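Local coordinates for multidrug resistance protein (Vibrio cholerae, PDB 1YC9) that probably serves as the trimeric outer membrane exit duct of a multidrug efflux system, carrying toxic compounds out of the cell, at residues L215-L220 against A232-P237; A33-L38 against N149-L154; I39-Q44 against P228-S233; N25-Y30 against A138-I143. The protein carries 1 engineered substitution. All coordinates share one frame; numbering follows the deposited sequence.

Contact 1: L215-L220 against A232-P237; sequences LQKNAL and ASIEEP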
# COMPACT_ATOMS: atom_id res chain seq x y z
N LEU A 215 -1.34 -25.74 1.72
CA LEU A 215 -1.30 -24.31 1.89
C LEU A 215 -2.21 -23.60 0.91
O LEU A 215 -2.89 -22.64 1.28
CB LEU A 215 0.13 -23.79 1.70
CG LEU A 215 1.13 -24.21 2.77
CD1 LEU A 215 2.50 -23.71 2.40
CD2 LEU A 215 0.70 -23.75 4.20
N GLN A 216 -2.25 -24.08 -0.31
CA GLN A 216 -3.10 -23.47 -1.31
C GLN A 216 -4.59 -23.70 -1.01
O GLN A 216 -5.42 -22.82 -1.20
CB GLN A 216 -2.77 -24.01 -2.67
CG GLN A 216 -3.36 -23.12 -3.76
CD GLN A 216 -2.67 -21.74 -3.89
OE1 GLN A 216 -3.19 -20.90 -4.56
NE2 GLN A 216 -1.53 -21.53 -3.23
N LYS A 217 -4.93 -24.86 -0.47
CA LYS A 217 -6.30 -25.09 0.01
C LYS A 217 -6.69 -24.17 1.18
O LYS A 217 -7.82 -23.67 1.23
CB LYS A 217 -6.51 -26.53 0.46
CG LYS A 217 -6.48 -27.52 -0.67
CD LYS A 217 -6.45 -28.95 -0.11
CE LYS A 217 -6.55 -29.93 -1.27
NZ LYS A 217 -6.67 -31.33 -0.84
N ASN A 218 -5.76 -23.96 2.10
CA ASN A 218 -5.95 -23.03 3.17
C ASN A 218 -6.25 -21.64 2.57
O ASN A 218 -7.15 -20.95 3.06
CB ASN A 218 -4.75 -22.95 4.10
CG ASN A 218 -4.48 -24.25 4.87
OD1 ASN A 218 -5.29 -25.18 4.85
ND2 ASN A 218 -3.35 -24.31 5.51
N ALA A 219 -5.52 -21.24 1.54
CA ALA A 219 -5.65 -19.89 0.99
C ALA A 219 -7.03 -19.73 0.32
O ALA A 219 -7.69 -18.68 0.45
CB ALA A 219 -4.53 -19.57 0.01
N LEU A 220 -7.42 -20.77 -0.41
CA LEU A 220 -8.76 -20.83 -1.03
C LEU A 220 -9.87 -20.73 0.01
O LEU A 220 -10.80 -19.96 -0.16
CB LEU A 220 -8.93 -22.07 -1.88
CG LEU A 220 -8.26 -22.08 -3.25
CD1 LEU A 220 -8.07 -23.50 -3.87
CD2 LEU A 220 -9.05 -21.18 -4.26
N ALA A 232 -10.68 -28.64 3.94
CA ALA A 232 -10.68 -30.11 4.08
C ALA A 232 -11.51 -30.79 3.06
O ALA A 232 -11.33 -31.98 2.79
CB ALA A 232 -11.18 -30.51 5.49
N SER A 233 -12.43 -30.06 2.47
CA SER A 233 -13.29 -30.62 1.45
C SER A 233 -12.88 -30.14 0.07
O SER A 233 -13.56 -30.39 -0.90
CB SER A 233 -14.75 -30.30 1.77
OG SER A 233 -15.00 -28.92 1.68
N ILE A 234 -11.75 -29.45 -0.06
CA ILE A 234 -11.29 -29.09 -1.39
C ILE A 234 -10.51 -30.23 -2.02
O ILE A 234 -9.55 -30.72 -1.43
CB ILE A 234 -10.43 -27.80 -1.39
CG1 ILE A 234 -11.24 -26.64 -0.83
CG2 ILE A 234 -9.96 -27.53 -2.82
CD1 ILE A 234 -10.44 -25.29 -0.69
N GLU A 235 -10.91 -30.61 -3.23
CA GLU A 235 -10.30 -31.72 -3.96
C GLU A 235 -9.58 -31.24 -5.21
O GLU A 235 -9.59 -30.05 -5.55
CB GLU A 235 -11.39 -32.74 -4.28
N GLU A 236 -8.90 -32.16 -5.88
CA GLU A 236 -8.29 -31.94 -7.17
C GLU A 236 -9.20 -31.25 -8.19
O GLU A 236 -10.32 -31.73 -8.48
CB GLU A 236 -7.80 -33.27 -7.76
CG GLU A 236 -6.93 -33.09 -8.98
CD GLU A 236 -6.36 -34.37 -9.55
OE1 GLU A 236 -6.84 -35.47 -9.22
OE2 GLU A 236 -5.44 -34.25 -10.38
N PRO A 237 -8.73 -30.14 -8.77
CA PRO A 237 -9.48 -29.46 -9.84
C PRO A 237 -9.63 -30.30 -11.09
O PRO A 237 -8.79 -31.17 -11.37
CB PRO A 237 -8.60 -28.25 -10.17
CG PRO A 237 -7.82 -28.01 -8.90
CD PRO A 237 -7.50 -29.39 -8.43
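Helix 215-220 and the loop segment 232-237 come nearest at K217 and I234, whose CA atoms lie 6.5 Å apart. Their side chains run antiparallel alongside one another. K217 sets out with CG anti to its carbonyl carbon (chi1 -68°) and then runs fully extended, which carries the aliphatic part of the lysine along I234: CG lies 4.0 Å from CB of I234. At the far end NZ of K217 reaches the carbonyl O of I234 at 3.0 Å, a weak hydrogen bond; its stronger partner is the hydroxyl of Y158 on helix 117-183. From helix 189-223 the ammonium group thus reaches both the loop, weakly, and helix 117-183. The isoleucine answers by pushing its longer branch back toward the helix, where CD1 sits 3.8 Å from CB of L220 and 3.6 Å from the backbone O of K217. One buried isoleucine thus fits between the lysine stem and the next turn of the helix. L220 goes on to pack against L154 of helix 117-183, and I234 against Q34 of helix 33-44, while on another side of helix 189-223 N218 hydrogen-bonds D358 and T361 of a neighbouring subunit.

Contact 2: A33-L38 against N149-L154; sequences AQLNHL and NAYAEL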
# COMPACT_ATOMS: atom_id res chain seq x y z
N ALA A 33 -17.41 -27.74 -11.22
CA ALA A 33 -18.38 -27.31 -10.23
C ALA A 33 -17.90 -26.97 -8.82
O ALA A 33 -18.44 -26.09 -8.19
CB ALA A 33 -19.43 -28.47 -10.04
N GLN A 34 -16.85 -27.62 -8.34
CA GLN A 34 -15.87 -27.02 -7.46
C GLN A 34 -15.51 -25.56 -7.55
O GLN A 34 -15.72 -24.83 -6.56
CB GLN A 34 -14.65 -27.91 -7.23
CG GLN A 34 -14.05 -27.62 -5.82
CD GLN A 34 -12.88 -28.46 -5.49
OE1 GLN A 34 -11.92 -28.58 -6.29
NE2 GLN A 34 -12.89 -28.99 -4.29
N LEU A 35 -14.98 -25.14 -8.67
CA LEU A 35 -14.64 -23.74 -8.85
C LEU A 35 -15.88 -22.90 -8.73
O LEU A 35 -15.93 -21.90 -8.01
CB LEU A 35 -13.98 -23.53 -10.20
CG LEU A 35 -13.59 -22.08 -10.52
CD1 LEU A 35 -12.73 -21.52 -9.38
CD2 LEU A 35 -12.87 -22.02 -11.83
N ASN A 36 -16.92 -23.31 -9.45
CA ASN A 36 -18.21 -22.63 -9.39
C ASN A 36 -18.70 -22.43 -7.98
O ASN A 36 -19.15 -21.35 -7.64
CB ASN A 36 -19.28 -23.44 -10.14
CG ASN A 36 -19.04 -23.48 -11.60
OD1 ASN A 36 -18.14 -22.82 -12.12
ND2 ASN A 36 -19.87 -24.26 -12.31
N HIS A 37 -18.63 -23.48 -7.17
CA HIS A 37 -19.12 -23.42 -5.81
C HIS A 37 -18.29 -22.46 -4.91
O HIS A 37 -18.86 -21.69 -4.11
CB HIS A 37 -19.13 -24.79 -5.17
CG HIS A 37 -20.19 -24.94 -4.13
ND1 HIS A 37 -19.99 -24.58 -2.81
CD2 HIS A 37 -21.47 -25.40 -4.20
CE1 HIS A 37 -21.10 -24.80 -2.12
NE2 HIS A 37 -22.01 -25.30 -2.94
N LEU A 38 -16.97 -22.51 -5.06
CA LEU A 38 -16.06 -21.61 -4.34
C LEU A 38 -16.38 -20.15 -4.66
O LEU A 38 -16.53 -19.35 -3.76
CB LEU A 38 -14.60 -21.93 -4.70
CG LEU A 38 -14.06 -23.23 -4.11
CD1 LEU A 38 -12.76 -23.64 -4.76
CD2 LEU A 38 -13.90 -23.09 -2.63
N ASN A 149 -7.54 -17.57 -9.79
CA ASN A 149 -6.07 -17.60 -9.85
C ASN A 149 -5.45 -18.51 -8.78
O ASN A 149 -4.54 -19.27 -9.11
CB ASN A 149 -5.45 -16.22 -9.85
CG ASN A 149 -5.58 -15.53 -11.22
OD1 ASN A 149 -5.13 -16.03 -12.22
ND2 ASN A 149 -6.21 -14.40 -11.22
N ALA A 150 -6.05 -18.51 -7.59
CA ALA A 150 -5.61 -19.40 -6.52
C ALA A 150 -5.91 -20.86 -6.91
O ALA A 150 -5.08 -21.75 -6.71
CB ALA A 150 -6.19 -19.00 -5.21
N TYR A 151 -7.03 -21.05 -7.62
CA TYR A 151 -7.45 -22.34 -8.13
C TYR A 151 -6.54 -22.85 -9.24
O TYR A 151 -6.19 -24.03 -9.26
CB TYR A 151 -8.91 -22.26 -8.57
CG TYR A 151 -9.64 -23.59 -8.60
CD1 TYR A 151 -10.06 -24.20 -7.44
CD2 TYR A 151 -9.94 -24.19 -9.82
CE1 TYR A 151 -10.74 -25.41 -7.46
CE2 TYR A 151 -10.62 -25.37 -9.86
CZ TYR A 151 -11.02 -25.98 -8.69
OH TYR A 151 -11.69 -27.15 -8.75
N ALA A 152 -6.13 -21.95 -10.13
CA ALA A 152 -5.17 -22.23 -11.14
C ALA A 152 -3.89 -22.79 -10.56
O ALA A 152 -3.32 -23.74 -11.08
CB ALA A 152 -4.86 -21.01 -11.98
N GLU A 153 -3.46 -22.17 -9.46
CA GLU A 153 -2.27 -22.60 -8.80
C GLU A 153 -2.48 -23.97 -8.16
O GLU A 153 -1.60 -24.82 -8.23
CB GLU A 153 -1.86 -21.57 -7.76
CG GLU A 153 -0.62 -21.95 -6.95
CD GLU A 153 0.65 -22.17 -7.75
OE1 GLU A 153 1.62 -22.59 -7.09
OE2 GLU A 153 0.76 -22.00 -9.00
N LEU A 154 -3.64 -24.16 -7.53
CA LEU A 154 -3.98 -25.47 -6.95
C LEU A 154 -3.87 -26.55 -8.04
O LEU A 154 -3.28 -27.59 -7.82
CB LEU A 154 -5.37 -25.45 -6.33
CG LEU A 154 -5.76 -26.73 -5.61
CD1 LEU A 154 -4.85 -26.94 -4.39
CD2 LEU A 154 -7.18 -26.71 -5.16
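This is a buried helix-helix contact in which one tyrosine, Y151 of helix 117-183, is inserted against the short N-terminal helix 33-44. The axes of the two six-residue segments run roughly antiparallel at 147° and come no closer than 11.3 Å, a separation bridged by the aromatic ring. Y151 holds its CG anti to the backbone N (chi1 -157°), directing the ring across the gap. Over one face lies L35, whose CD1 is 4.1 Å from the ring centroid and 25° off the normal, a CH-pi contact displaced toward the CG side of the ring; its CB adds a contact near CE2. The L38 side chain crosses the tyrosine at about a right angle, with CD1 3.8 Å from CE1 of Y151. In this outer membrane factor, helix 117-183 is one of the long helices of the alpha-helical barrel, and helix 33-44 packs on it near mid-length. Q34 passes the hydroxyl end of the tyrosine, its CB 3.4 Å from OH of Y151. That hydroxyl hydrogen-bonds OD1 of D32, just ahead of the short helix, so a polar anchor marks the end of an otherwise apolar ring. P237, from the loop after helix 189-223, also packs on Y151, and A152 meets F423 and L427 of helix 398-433.

Contact 3: I39-Q44 against P228-S233; sequences IEEALQ and PDRAAS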
# COMPACT_ATOMS: atom_id res chain seq x y z
N ILE A 39 -16.53 -19.83 -5.93
CA ILE A 39 -16.78 -18.45 -6.28
C ILE A 39 -18.19 -18.05 -5.79
O ILE A 39 -18.39 -17.01 -5.13
CB ILE A 39 -16.54 -18.22 -7.75
CG1 ILE A 39 -15.03 -18.37 -8.02
CG2 ILE A 39 -17.04 -16.87 -8.17
CD1 ILE A 39 -14.64 -18.28 -9.47
N GLU A 40 -19.17 -18.91 -6.04
CA GLU A 40 -20.52 -18.65 -5.59
C GLU A 40 -20.66 -18.40 -4.09
O GLU A 40 -21.32 -17.46 -3.69
CB GLU A 40 -21.43 -19.77 -6.06
CG GLU A 40 -21.59 -19.65 -7.57
CD GLU A 40 -21.98 -20.81 -8.41
OE1 GLU A 40 -22.48 -21.79 -7.82
OE2 GLU A 40 -21.71 -20.82 -9.64
N GLU A 41 -19.97 -19.20 -3.28
CA GLU A 41 -19.89 -19.02 -1.83
C GLU A 41 -19.36 -17.63 -1.47
O GLU A 41 -19.95 -16.94 -0.63
CB GLU A 41 -18.99 -20.07 -1.17
CG GLU A 41 -19.58 -21.47 -1.07
CD GLU A 41 -18.49 -22.50 -0.73
OE1 GLU A 41 -17.81 -22.35 0.30
OE2 GLU A 41 -18.27 -23.44 -1.50
N ALA A 42 -18.23 -17.26 -2.07
CA ALA A 42 -17.58 -15.99 -1.81
C ALA A 42 -18.47 -14.81 -2.20
O ALA A 42 -18.46 -13.82 -1.54
CB ALA A 42 -16.27 -15.88 -2.58
N LEU A 43 -19.19 -14.93 -3.33
CA LEU A 43 -20.08 -13.86 -3.78
C LEU A 43 -21.43 -13.76 -3.03
O LEU A 43 -22.16 -12.79 -3.18
CB LEU A 43 -20.28 -13.97 -5.29
CG LEU A 43 -19.01 -13.71 -6.11
CD1 LEU A 43 -19.31 -13.82 -7.62
CD2 LEU A 43 -18.32 -12.37 -5.80
N GLN A 44 -21.76 -14.78 -2.24
CA GLN A 44 -23.01 -14.77 -1.49
C GLN A 44 -22.81 -14.15 -0.11
O GLN A 44 -23.59 -13.29 0.32
CB GLN A 44 -23.55 -16.20 -1.34
CG GLN A 44 -25.01 -16.27 -0.91
N PRO A 228 -10.39 -22.63 8.09
CA PRO A 228 -9.66 -23.74 7.48
C PRO A 228 -10.33 -25.10 7.39
O PRO A 228 -9.77 -25.93 6.68
CB PRO A 228 -8.36 -23.78 8.29
CG PRO A 228 -8.69 -23.20 9.58
CD PRO A 228 -9.72 -22.15 9.31
N ASP A 229 -11.51 -25.33 8.01
CA ASP A 229 -12.33 -26.54 7.76
C ASP A 229 -12.93 -26.66 6.35
O ASP A 229 -13.23 -27.75 5.87
CB ASP A 229 -13.53 -26.56 8.73
CG ASP A 229 -13.19 -27.19 10.07
OD1 ASP A 229 -12.12 -26.87 10.64
OD2 ASP A 229 -13.95 -28.02 10.62
N ARG A 230 -13.18 -25.53 5.71
CA ARG A 230 -13.55 -25.51 4.31
C ARG A 230 -12.45 -26.10 3.41
O ARG A 230 -12.74 -26.62 2.31
CB ARG A 230 -13.86 -24.08 3.88
CG ARG A 230 -14.26 -23.90 2.45
CD ARG A 230 -15.54 -24.69 2.11
NE ARG A 230 -15.98 -24.58 0.74
CZ ARG A 230 -15.62 -25.38 -0.25
NH1 ARG A 230 -16.16 -25.21 -1.45
NH2 ARG A 230 -14.73 -26.34 -0.07
N ALA A 231 -11.21 -25.96 3.84
CA ALA A 231 -10.09 -26.45 3.04
C ALA A 231 -10.08 -27.99 2.93
O ALA A 231 -9.58 -28.55 1.94
CB ALA A 231 -8.79 -25.93 3.62
N ALA A 232 -10.68 -28.64 3.94
CA ALA A 232 -10.68 -30.11 4.08
C ALA A 232 -11.51 -30.79 3.06
O ALA A 232 -11.33 -31.98 2.79
CB ALA A 232 -11.18 -30.51 5.49
N SER A 233 -12.43 -30.06 2.47
CA SER A 233 -13.29 -30.62 1.45
C SER A 233 -12.88 -30.14 0.07
O SER A 233 -13.56 -30.39 -0.90
CB SER A 233 -14.75 -30.30 1.77
OG SER A 233 -15.00 -28.92 1.68
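OE2 of E41 is held by two donors, NH1 of R230 at 2.8 Å and ND1 of H37, one turn earlier on the same helix. The other carboxylate oxygen, OE1 of E41, likewise accepts twice, from NE of R230 over 2.9 Å and from NE2 of Q226. R230 thus approaches side-on and takes both oxygens. Its two bonds are nearly straight, with N-H...O angles of 173° at NE and 164° at NH1, and both use the syn lone pairs of the acid. The two flat groups are only 16° from coplanar, consistent with a side-on bidentate salt bridge. The partners arrive from opposite directions, E41 on an extended chain and R230 through a bend at its second torsion that turns its end toward the short helix. Helix 33-44 is here joined to the connection between helix 189-223 and helix 260-281, where residues 228-232 coil like a helix but lack its regular hydrogen bonding. This is a surface tie on the flank of the helical barrel, and in the chain its two sides stand far apart. With three donor side chains around it, the carboxylate is fixed in rotation and is probably stabilised in its charged form. The guanidinium also lies against CD2 of L38, and the R230 side chain packs on A221, bringing helix 189-223 into the same cluster.

Contact 4: N25-Y30 against A138-I143; sequences NWWQRY and AARLMI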
# COMPACT_ATOMS: atom_id res chain seq x y z
N ASN A 25 -21.10 -14.76 -15.15
CA ASN A 25 -20.52 -15.86 -14.38
C ASN A 25 -19.51 -16.65 -15.20
O ASN A 25 -19.62 -17.86 -15.38
CB ASN A 25 -21.61 -16.77 -13.83
CG ASN A 25 -22.61 -16.02 -12.96
OD1 ASN A 25 -22.29 -15.04 -12.33
ND2 ASN A 25 -23.83 -16.52 -12.91
N TRP A 26 -18.47 -15.95 -15.64
CA TRP A 26 -17.50 -16.43 -16.61
C TRP A 26 -16.72 -17.68 -16.21
O TRP A 26 -16.21 -18.40 -17.05
CB TRP A 26 -16.53 -15.27 -16.98
CG TRP A 26 -15.95 -14.65 -15.73
CD1 TRP A 26 -16.40 -13.54 -15.09
CD2 TRP A 26 -14.83 -15.14 -14.94
NE1 TRP A 26 -15.65 -13.32 -13.95
CE2 TRP A 26 -14.68 -14.28 -13.84
CE3 TRP A 26 -13.96 -16.22 -15.05
CZ2 TRP A 26 -13.68 -14.46 -12.85
CZ3 TRP A 26 -12.98 -16.41 -14.08
CH2 TRP A 26 -12.84 -15.54 -13.00
N TRP A 27 -16.60 -17.92 -14.90
CA TRP A 27 -15.86 -19.06 -14.38
C TRP A 27 -16.54 -20.39 -14.73
O TRP A 27 -15.89 -21.45 -14.75
CB TRP A 27 -15.72 -18.97 -12.86
CG TRP A 27 -17.02 -18.71 -12.16
CD1 TRP A 27 -17.92 -19.65 -11.73
CD2 TRP A 27 -17.56 -17.44 -11.80
NE1 TRP A 27 -18.98 -19.03 -11.12
CE2 TRP A 27 -18.79 -17.67 -11.16
CE3 TRP A 27 -17.14 -16.11 -11.99
CZ2 TRP A 27 -19.59 -16.64 -10.71
CZ3 TRP A 27 -17.93 -15.08 -11.52
CH2 TRP A 27 -19.16 -15.36 -10.89
N GLN A 28 -17.85 -20.31 -15.01
CA GLN A 28 -18.60 -21.50 -15.40
C GLN A 28 -18.09 -22.12 -16.68
O GLN A 28 -18.30 -23.31 -16.90
CB GLN A 28 -20.12 -21.20 -15.48
CG GLN A 28 -20.76 -20.94 -14.13
CD GLN A 28 -22.21 -20.48 -14.25
OE1 GLN A 28 -22.68 -20.15 -15.34
NE2 GLN A 28 -22.87 -20.40 -13.14
N ARG A 29 -17.43 -21.34 -17.53
CA ARG A 29 -16.94 -21.90 -18.77
C ARG A 29 -15.88 -22.98 -18.57
O ARG A 29 -15.67 -23.78 -19.47
CB ARG A 29 -16.53 -20.80 -19.76
CG ARG A 29 -15.07 -20.43 -19.88
CD ARG A 29 -14.81 -19.45 -21.04
NE ARG A 29 -14.09 -20.02 -22.19
CZ ARG A 29 -14.54 -20.07 -23.45
NH1 ARG A 29 -13.77 -20.60 -24.40
NH2 ARG A 29 -15.74 -19.60 -23.79
N TYR A 30 -15.27 -23.07 -17.37
CA TYR A 30 -14.27 -24.10 -17.10
C TYR A 30 -14.85 -25.46 -16.68
O TYR A 30 -14.12 -26.42 -16.50
CB TYR A 30 -13.19 -23.59 -16.10
CG TYR A 30 -12.62 -22.29 -16.54
CD1 TYR A 30 -11.86 -22.21 -17.69
CD2 TYR A 30 -12.89 -21.11 -15.84
CE1 TYR A 30 -11.37 -21.01 -18.14
CE2 TYR A 30 -12.36 -19.87 -16.30
CZ TYR A 30 -11.59 -19.84 -17.41
OH TYR A 30 -11.10 -18.64 -17.89
N ALA A 138 -15.86 -3.85 -9.98
CA ALA A 138 -14.43 -4.17 -9.88
C ALA A 138 -14.15 -5.08 -8.67
O ALA A 138 -13.32 -6.00 -8.78
CB ALA A 138 -13.55 -2.90 -9.83
N ALA A 139 -14.88 -4.87 -7.57
CA ALA A 139 -14.68 -5.68 -6.36
C ALA A 139 -15.17 -7.11 -6.58
O ALA A 139 -14.49 -8.07 -6.17
CB ALA A 139 -15.40 -5.07 -5.12
N ARG A 140 -16.30 -7.26 -7.26
CA ARG A 140 -16.75 -8.57 -7.61
C ARG A 140 -15.69 -9.30 -8.45
O ARG A 140 -15.40 -10.47 -8.22
CB ARG A 140 -18.03 -8.46 -8.41
CG ARG A 140 -18.72 -9.80 -8.63
CD ARG A 140 -19.63 -9.75 -9.83
NE ARG A 140 -20.65 -10.80 -9.83
CZ ARG A 140 -20.76 -11.74 -10.76
NH1 ARG A 140 -19.86 -11.84 -11.73
NH2 ARG A 140 -21.74 -12.63 -10.70
N LEU A 141 -15.13 -8.59 -9.42
CA LEU A 141 -14.10 -9.14 -10.30
C LEU A 141 -12.86 -9.53 -9.53
O LEU A 141 -12.24 -10.55 -9.81
CB LEU A 141 -13.73 -8.12 -11.38
CG LEU A 141 -13.31 -8.48 -12.81
CD1 LEU A 141 -11.94 -7.89 -13.18
CD2 LEU A 141 -13.49 -9.94 -13.23
N MET A 142 -12.49 -8.71 -8.55
CA MET A 142 -11.29 -8.96 -7.76
C MET A 142 -11.46 -10.20 -6.89
O MET A 142 -10.51 -10.95 -6.67
CB MET A 142 -10.96 -7.75 -6.88
CG MET A 142 -9.77 -7.95 -5.96
SD MET A 142 -9.34 -6.46 -5.04
CE MET A 142 -10.85 -6.16 -4.14
N ILE A 143 -12.68 -10.41 -6.41
CA ILE A 143 -13.01 -11.61 -5.64
C ILE A 143 -12.98 -12.87 -6.51
O ILE A 143 -12.31 -13.86 -6.18
CB ILE A 143 -14.39 -11.45 -4.96
CG1 ILE A 143 -14.30 -10.37 -3.86
CG2 ILE A 143 -14.86 -12.73 -4.31
CD1 ILE A 143 -15.65 -9.87 -3.40
O HOH W 1 -16.74 -10.90 -11.86
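R140 and N25 meet through one well-directed hydrogen bond: NH2 of R140 donates to OD1 of N25 over 3.0 Å at an N-H...O angle of 162°. The donor lies almost on the extension of the asparagine C=O bond, and the amide and guanidinium planes are within 22° of each other. Next to this bond, NH1 of R140 comes 3.7 Å from CH2 of W27, at the edge of the indole and near its plane, so the charge does not lie over the ring face. An extended chain from CG to NE carries the guanidinium from helix 117-183 to the loop. NH1 also donates to the backbone O of A24, its strongest polar partner; a water accepts from NH1 of R140 at 3.3 Å and, weakly, from NE1 of W26. CD2 of L141 lies 4.1 Å from NE1 of W26. Further out, the two tryptophans position each other, CE3 of W27 standing 3.6 Å above the W26 ring. W26 packs on helix 398-433 and W27 on helix 33-44. The acceptors named for the guanidinium, N25 OD1, A24 O and a water, are all uncharged, which implies that directional hydrogen bonds, more than charge pairing, hold the chain just ahead of the 3-10 segment to helix 117-183.

In the fold
Contacts 1 and 2 are buried, contact 3 lies at the surface, and contact 4 is intermediate. Helix 33-44 supplies one side of contacts 2 and 3, and helix 117-183 one side of contacts 2 and 4, while contacts 1 and 3 share A232 and S233 of the loop after helix 189-223. The chemistry follows the setting: apolar and aromatic packing dominates contact 2, contact 1 adds a weak lysine-carbonyl bond to its hydrocarbon core, contact 3 rests on paired charges, and contact 4 combines an arginine-to-asparagine hydrogen bond with a bridging water. Contacts 2 and 3 meet along helix 33-44, and I39 and L43 meet W27, joining contact 3 to contact 4.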